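Local coordinates for aminotransferase, class V family protein (Trichomonas vaginalis, PDB 5F8V), which probably catalyses the pyridoxal 5'-phosphate-dependent, reversible transfer of an amino group between O-phospho-L-serine and 2-oxoglutarate in L-serine biosynthesis, at residues L21-E27 with Y252-H256. Residue numbers count along the deposited sequence, not the author numbering.
Sequences LERAAAE and YFANH
Two helices whose axes approach no closer than 10.5 Å can still be joined by side chains, here mainly Glu27 and the rings of Tyr252, Phe253 and His256. Helix 21-26 crosses helix 252-256 at 135°, nearer antiparallel than parallel, with CA atoms closest at Ala24-Phe253 (7.5 Å) and Arg23-His256 (8.2 Å). Glu27 leaves helical geometry (phi/psi -107/21).

The polar centre is a shared carboxylate: Glu27, chi1 p, places OE1 2.6 Å from Tyr252 OH and 2.9 Å from His256 NE2, accepting a hydrogen bond from each, at the edge of each ring, near its plane.

Apolar contacts lie alongside. Phe253, chi1 t, brings CE2 to 3.8 Å from Ala24 CB and CZ to 3.8 Å from Leu21 CD2; small Ala24 also admits Tyr252 OH to 3.4 Å from its CA.

Two waters bridge the segments. The oxygen of water 1 lies 2.5 Å from Arg23 NH1, 2.8 Å from His256 O and 3.0 Å from His256 ND1, while Arg23 NH2 forms salt bridges with Glu19 and Glu263; that of water 2 donates to Ala24 O (2.7 Å) and Tyr252 OH (2.8 Å).

Met28 of the second subunit packs on Ala24; the His-carboxylate hydrogen bond joins the N-terminal helix to helix 248-263 beside the dimer interface of a class-V aminotransferase.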
# COMPACT_ATOMS: atom_id res chain seq x y z
N LEU A 21 -0.76 -8.04 18.27
CA LEU A 21 0.56 -7.42 18.32
C LEU A 21 1.59 -8.38 18.95
O LEU A 21 2.70 -8.54 18.44
CB LEU A 21 0.51 -6.09 19.08
CG LEU A 21 -0.40 -5.00 18.50
CD1 LEU A 21 -0.65 -3.90 19.52
CD2 LEU A 21 0.16 -4.42 17.21
N GLU A 22 1.19 -9.05 20.03
CA GLU A 22 2.06 -10.01 20.71
C GLU A 22 2.38 -11.23 19.85
O GLU A 22 3.53 -11.67 19.80
CB GLU A 22 1.45 -10.45 22.04
CG GLU A 22 1.43 -9.32 23.06
CD GLU A 22 0.64 -9.63 24.32
OE1 GLU A 22 -0.26 -10.50 24.29
OE2 GLU A 22 0.91 -8.96 25.34
N ARG A 23 1.37 -11.77 19.16
CA ARG A 23 1.56 -12.87 18.21
C ARG A 23 2.53 -12.48 17.08
O ARG A 23 3.44 -13.24 16.76
CB ARG A 23 0.21 -13.33 17.62
CG ARG A 23 -0.66 -14.13 18.59
CD ARG A 23 -2.14 -14.13 18.22
NE ARG A 23 -2.98 -14.70 19.29
CZ ARG A 23 -4.31 -14.74 19.30
NH1 ARG A 23 -5.03 -14.26 18.29
NH2 ARG A 23 -4.94 -15.29 20.34
N ALA A 24 2.34 -11.29 16.51
CA ALA A 24 3.22 -10.80 15.44
C ALA A 24 4.67 -10.63 15.88
O ALA A 24 5.60 -11.00 15.15
CB ALA A 24 2.69 -9.50 14.87
N ALA A 25 4.87 -10.05 17.06
CA ALA A 25 6.22 -9.88 17.61
C ALA A 25 6.91 -11.22 17.92
O ALA A 25 8.10 -11.38 17.62
CB ALA A 25 6.17 -9.02 18.87
N ALA A 26 6.17 -12.17 18.49
CA ALA A 26 6.73 -13.48 18.85
C ALA A 26 7.25 -14.31 17.66
O ALA A 26 8.19 -15.08 17.83
CB ALA A 26 5.72 -14.29 19.66
N GLU A 27 6.63 -14.17 16.49
CA GLU A 27 7.08 -14.90 15.29
C GLU A 27 7.78 -13.99 14.26
O GLU A 27 7.91 -14.37 13.09
CB GLU A 27 5.89 -15.65 14.67
CG GLU A 27 4.86 -14.80 13.92
CD GLU A 27 3.53 -15.50 13.70
OE1 GLU A 27 2.58 -14.82 13.25
OE2 GLU A 27 3.39 -16.72 13.96
N TYR A 252 -1.22 -10.67 6.07
CA TYR A 252 -0.86 -11.51 7.23
C TYR A 252 -1.42 -10.94 8.54
O TYR A 252 -1.99 -11.68 9.34
CB TYR A 252 0.68 -11.67 7.31
CG TYR A 252 1.26 -11.87 8.70
CD1 TYR A 252 1.41 -13.14 9.24
CD2 TYR A 252 1.69 -10.78 9.46
CE1 TYR A 252 1.95 -13.33 10.50
CE2 TYR A 252 2.22 -10.95 10.73
CZ TYR A 252 2.35 -12.23 11.24
OH TYR A 252 2.89 -12.39 12.50
N PHE A 253 -1.24 -9.65 8.75
CA PHE A 253 -1.69 -9.02 9.99
C PHE A 253 -3.22 -8.90 10.04
O PHE A 253 -3.82 -9.11 11.09
CB PHE A 253 -1.02 -7.67 10.23
CG PHE A 253 -1.09 -7.23 11.66
CD1 PHE A 253 -2.04 -6.31 12.09
CD2 PHE A 253 -0.24 -7.79 12.61
CE1 PHE A 253 -2.11 -5.92 13.42
CE2 PHE A 253 -0.32 -7.42 13.94
CZ PHE A 253 -1.25 -6.48 14.34
N ALA A 254 -3.83 -8.58 8.91
CA ALA A 254 -5.27 -8.62 8.79
C ALA A 254 -5.83 -9.98 9.19
O ALA A 254 -6.79 -10.06 9.95
CB ALA A 254 -5.69 -8.28 7.37
N ASN A 255 -5.18 -11.04 8.70
CA ASN A 255 -5.58 -12.42 9.00
C ASN A 255 -5.52 -12.74 10.49
O ASN A 255 -6.39 -13.44 11.02
CB ASN A 255 -4.73 -13.42 8.20
CG ASN A 255 -5.28 -14.84 8.22
OD1 ASN A 255 -6.48 -15.06 8.42
ND2 ASN A 255 -4.41 -15.81 7.99
N HIS A 256 -4.51 -12.22 11.17
CA HIS A 256 -4.41 -12.36 12.62
C HIS A 256 -5.62 -11.74 13.33
O HIS A 256 -6.18 -12.35 14.24
CB HIS A 256 -3.11 -11.77 13.17
CG HIS A 256 -1.99 -12.76 13.26
ND1 HIS A 256 -2.07 -13.90 14.04
CD2 HIS A 256 -0.76 -12.78 12.70
CE1 HIS A 256 -0.94 -14.58 13.94
NE2 HIS A 256 -0.13 -13.92 13.13
O HOH W 1 -4.38 -13.74 15.94
O HOH W 2 5.42 -11.31 12.43